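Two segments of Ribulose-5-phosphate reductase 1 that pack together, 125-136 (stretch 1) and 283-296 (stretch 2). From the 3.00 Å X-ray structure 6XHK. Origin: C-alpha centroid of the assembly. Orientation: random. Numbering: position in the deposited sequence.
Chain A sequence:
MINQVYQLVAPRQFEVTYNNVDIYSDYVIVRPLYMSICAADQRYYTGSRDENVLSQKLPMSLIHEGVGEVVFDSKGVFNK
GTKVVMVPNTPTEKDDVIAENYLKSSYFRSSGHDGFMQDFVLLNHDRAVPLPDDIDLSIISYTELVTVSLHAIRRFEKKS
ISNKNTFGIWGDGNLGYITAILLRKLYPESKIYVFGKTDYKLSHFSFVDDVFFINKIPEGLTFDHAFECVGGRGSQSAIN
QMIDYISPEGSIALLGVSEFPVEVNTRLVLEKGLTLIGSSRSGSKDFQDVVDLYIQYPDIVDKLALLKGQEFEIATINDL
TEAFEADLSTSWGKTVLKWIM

Stretch 1 (125-136) HDRAVPLPDDID
Stretch 2 (283-296) GSKDFQDVVDLYIQ

No hydrogen bond joins these two segments; a short strand runs almost parallel to a helix, and apolar packing carries most of the contact. Strand 128-130 and helix 284-296 (phi/psi near -65/-40) point the same way, their axes 16° apart and 8.9 Å at closest approach. The register pairs Val 129 with Gln 288, Leu 131 with Val 291 and Pro 132 with Ile 295, at CA-CA distances of 6.5, 6.9 and 7.4 Å.

Val 129 (phi/psi -114/122, chi1 t) points toward the helix, while Ala 128 before it points away, in keeping with the alternation of a strand. The two methyls of Val 129 meet successive helical turns: Val 129 CG2 lies 3.9 Å from Phe 287 CB (chi1 m), and Val 129 CG1 lies 3.9 Å from Val 291 CG2 (chi1 t). That same Val 291 CG2 receives Leu 131 CD2 at 3.8 Å; Leu 131 leaves its backbone sideways, but its m,t rotamer brings the end nearer. Beta-branched Val 291 also sets CG1 3.7 Å from Pro 130 O.

Beyond the strand, the rigid ring of Pro 132 (C-gamma exo) places CG 4.1 Å from CG1 of Ile 295 (m,t). Extended Ile 135 (t,t) reaches Tyr 294 CB (chi1 m) with CD1 at 4.5 Å. At the other end, small Ser 284 (chi1 p) brings CB within 3.5 Å of Asp 126 O.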

# COMPACT_ATOMS: atom_id res chain seq x y z
N HIS A 125 -19.61 -3.62 9.15
CA HIS A 125 -20.22 -2.95 8.02
C HIS A 125 -19.44 -1.72 7.62
O HIS A 125 -19.44 -1.36 6.44
CB HIS A 125 -21.64 -2.62 8.39
CG HIS A 125 -22.49 -3.84 8.46
ND1 HIS A 125 -22.62 -4.57 9.62
CD2 HIS A 125 -23.18 -4.51 7.51
CE1 HIS A 125 -23.39 -5.62 9.38
NE2 HIS A 125 -23.74 -5.60 8.11
N ASP A 126 -18.74 -1.10 8.56
CA ASP A 126 -17.83 -0.00 8.28
C ASP A 126 -16.44 -0.47 7.86
O ASP A 126 -15.61 0.38 7.53
CB ASP A 126 -17.71 0.93 9.50
CG ASP A 126 -17.28 0.20 10.77
OD1 ASP A 126 -17.15 -1.04 10.74
OD2 ASP A 126 -17.04 0.88 11.79
N ARG A 127 -16.15 -1.77 7.86
CA ARG A 127 -14.86 -2.27 7.38
C ARG A 127 -14.96 -2.87 5.96
O ARG A 127 -14.08 -3.63 5.55
CB ARG A 127 -14.26 -3.26 8.38
N ALA A 128 -15.99 -2.49 5.19
CA ALA A 128 -16.23 -3.03 3.84
C ALA A 128 -16.79 -1.94 2.94
O ALA A 128 -17.89 -1.43 3.19
CB ALA A 128 -17.19 -4.22 3.88
N VAL A 129 -16.07 -1.62 1.87
CA VAL A 129 -16.34 -0.43 1.07
C VAL A 129 -16.81 -0.87 -0.32
O VAL A 129 -16.06 -1.55 -1.03
CB VAL A 129 -15.10 0.49 0.97
CG1 VAL A 129 -15.42 1.75 0.18
CG2 VAL A 129 -14.55 0.79 2.34
N PRO A 130 -18.00 -0.46 -0.75
CA PRO A 130 -18.51 -0.88 -2.06
C PRO A 130 -17.84 -0.18 -3.24
O PRO A 130 -17.56 1.02 -3.21
CB PRO A 130 -20.00 -0.55 -1.98
CG PRO A 130 -20.28 -0.34 -0.53
CD PRO A 130 -19.03 0.24 0.03
N LEU A 131 -17.61 -0.97 -4.31
CA LEU A 131 -16.95 -0.66 -5.57
C LEU A 131 -17.96 -0.43 -6.68
O LEU A 131 -19.10 -0.89 -6.61
CB LEU A 131 -16.04 -1.83 -5.96
CG LEU A 131 -14.93 -2.08 -4.96
CD1 LEU A 131 -14.02 -3.09 -5.53
CD2 LEU A 131 -14.20 -0.79 -4.76
N PRO A 132 -17.58 0.29 -7.73
CA PRO A 132 -18.50 0.51 -8.85
C PRO A 132 -18.72 -0.76 -9.65
O PRO A 132 -18.02 -1.76 -9.49
CB PRO A 132 -17.81 1.59 -9.68
CG PRO A 132 -16.65 2.07 -8.83
CD PRO A 132 -16.28 0.91 -7.99
N ASP A 133 -19.73 -0.70 -10.53
CA ASP A 133 -20.26 -1.92 -11.14
C ASP A 133 -19.19 -2.61 -11.98
O ASP A 133 -18.86 -3.78 -11.76
CB ASP A 133 -21.51 -1.60 -11.96
N ASP A 134 -18.64 -1.89 -12.95
CA ASP A 134 -17.54 -2.40 -13.76
C ASP A 134 -16.27 -1.73 -13.31
O ASP A 134 -16.20 -0.50 -13.27
CB ASP A 134 -17.77 -2.15 -15.25
CG ASP A 134 -18.91 -2.99 -15.82
OD1 ASP A 134 -19.51 -3.79 -15.07
OD2 ASP A 134 -19.19 -2.86 -17.04
N ILE A 135 -15.27 -2.54 -12.97
CA ILE A 135 -13.99 -2.02 -12.50
C ILE A 135 -13.04 -3.20 -12.38
O ILE A 135 -13.42 -4.28 -11.93
CB ILE A 135 -14.15 -1.25 -11.17
CG1 ILE A 135 -12.85 -0.56 -10.78
CG2 ILE A 135 -14.57 -2.20 -10.05
CD1 ILE A 135 -13.03 0.41 -9.64
N ASP A 136 -11.80 -3.02 -12.82
CA ASP A 136 -10.83 -4.11 -12.82
C ASP A 136 -10.46 -4.42 -11.38
O ASP A 136 -9.75 -3.66 -10.73
CB ASP A 136 -9.61 -3.72 -13.66
CG ASP A 136 -8.60 -4.86 -13.82
OD1 ASP A 136 -8.56 -5.77 -12.94
OD2 ASP A 136 -7.87 -4.86 -14.84
N GLY A 283 -7.28 4.68 7.79
CA GLY A 283 -8.59 4.39 8.33
C GLY A 283 -9.61 4.27 7.21
O GLY A 283 -9.32 4.55 6.04
N SER A 284 -10.82 3.84 7.59
CA SER A 284 -11.80 3.52 6.55
C SER A 284 -12.28 4.76 5.81
O SER A 284 -12.77 4.64 4.67
CB SER A 284 -12.97 2.70 7.16
OG SER A 284 -13.80 3.41 8.07
N LYS A 285 -12.10 5.96 6.39
CA LYS A 285 -12.37 7.19 5.64
C LYS A 285 -11.44 7.32 4.44
O LYS A 285 -11.86 7.78 3.37
CB LYS A 285 -12.25 8.41 6.55
N ASP A 286 -10.17 6.88 4.57
CA ASP A 286 -9.26 6.87 3.43
C ASP A 286 -9.66 5.85 2.37
O ASP A 286 -9.49 6.10 1.17
CB ASP A 286 -7.81 6.63 3.89
CG ASP A 286 -7.39 7.55 5.04
OD1 ASP A 286 -7.79 8.74 5.02
OD2 ASP A 286 -6.68 7.07 5.96
N PHE A 287 -10.19 4.69 2.77
CA PHE A 287 -10.68 3.76 1.76
C PHE A 287 -11.88 4.32 1.01
O PHE A 287 -11.95 4.21 -0.23
CB PHE A 287 -11.03 2.42 2.39
CG PHE A 287 -9.84 1.53 2.67
CD1 PHE A 287 -9.35 0.67 1.70
CD2 PHE A 287 -9.25 1.51 3.92
CE1 PHE A 287 -8.27 -0.17 1.96
CE2 PHE A 287 -8.18 0.67 4.18
CZ PHE A 287 -7.69 -0.18 3.20
N GLN A 288 -12.82 4.96 1.72
CA GLN A 288 -13.95 5.58 1.01
C GLN A 288 -13.48 6.70 0.08
O GLN A 288 -13.97 6.81 -1.05
CB GLN A 288 -15.00 6.10 2.00
CG GLN A 288 -16.33 6.48 1.31
CD GLN A 288 -17.12 5.26 0.80
OE1 GLN A 288 -17.40 5.13 -0.41
NE2 GLN A 288 -17.53 4.39 1.73
N ASP A 289 -12.53 7.53 0.54
CA ASP A 289 -11.98 8.58 -0.31
C ASP A 289 -11.28 8.02 -1.54
O ASP A 289 -11.44 8.55 -2.65
CB ASP A 289 -11.03 9.46 0.49
CG ASP A 289 -11.73 10.25 1.59
OD1 ASP A 289 -12.97 10.33 1.57
OD2 ASP A 289 -11.02 10.81 2.47
N VAL A 290 -10.51 6.94 -1.38
CA VAL A 290 -9.78 6.37 -2.51
C VAL A 290 -10.74 5.77 -3.53
O VAL A 290 -10.51 5.86 -4.74
CB VAL A 290 -8.76 5.32 -2.02
CG1 VAL A 290 -8.28 4.48 -3.22
CG2 VAL A 290 -7.61 5.96 -1.29
N VAL A 291 -11.81 5.12 -3.05
CA VAL A 291 -12.82 4.62 -3.98
C VAL A 291 -13.49 5.77 -4.71
O VAL A 291 -13.60 5.77 -5.94
CB VAL A 291 -13.84 3.74 -3.24
CG1 VAL A 291 -15.12 3.60 -4.06
CG2 VAL A 291 -13.23 2.38 -2.97
N ASP A 292 -13.92 6.80 -3.96
CA ASP A 292 -14.58 7.94 -4.59
C ASP A 292 -13.66 8.62 -5.59
O ASP A 292 -14.14 9.22 -6.56
CB ASP A 292 -15.04 8.92 -3.51
CG ASP A 292 -16.15 8.34 -2.65
OD1 ASP A 292 -17.06 7.70 -3.22
OD2 ASP A 292 -16.10 8.53 -1.42
N LEU A 293 -12.35 8.50 -5.40
CA LEU A 293 -11.41 8.98 -6.40
C LEU A 293 -11.40 8.09 -7.64
O LEU A 293 -11.34 8.58 -8.77
CB LEU A 293 -10.02 9.08 -5.79
CG LEU A 293 -9.53 10.50 -5.57
CD1 LEU A 293 -10.44 11.21 -4.57
CD2 LEU A 293 -8.11 10.41 -5.03
N TYR A 294 -11.42 6.76 -7.44
CA TYR A 294 -11.54 5.86 -8.58
C TYR A 294 -12.73 6.24 -9.46
O TYR A 294 -12.64 6.23 -10.69
CB TYR A 294 -11.70 4.42 -8.10
CG TYR A 294 -10.50 3.77 -7.44
CD1 TYR A 294 -9.21 4.14 -7.77
CD2 TYR A 294 -10.68 2.79 -6.47
CE1 TYR A 294 -8.13 3.54 -7.16
CE2 TYR A 294 -9.61 2.19 -5.85
CZ TYR A 294 -8.33 2.56 -6.19
OH TYR A 294 -7.26 1.95 -5.57
N ILE A 295 -13.86 6.57 -8.82
CA ILE A 295 -15.03 7.05 -9.56
C ILE A 295 -14.68 8.31 -10.33
O ILE A 295 -14.98 8.45 -11.52
CB ILE A 295 -16.21 7.28 -8.59
CG1 ILE A 295 -16.55 6.00 -7.81
CG2 ILE A 295 -17.43 7.77 -9.34
CD1 ILE A 295 -17.61 6.20 -6.73
N GLN A 296 -13.99 9.24 -9.66
CA GLN A 296 -13.80 10.59 -10.20
C GLN A 296 -12.81 10.61 -11.36
O GLN A 296 -13.13 11.09 -12.45
CB GLN A 296 -13.33 11.53 -9.09
CG GLN A 296 -13.27 12.97 -9.52
CD GLN A 296 -13.04 13.87 -8.34
OE1 GLN A 296 -12.97 13.41 -7.20
NE2 GLN A 296 -12.91 15.17 -8.61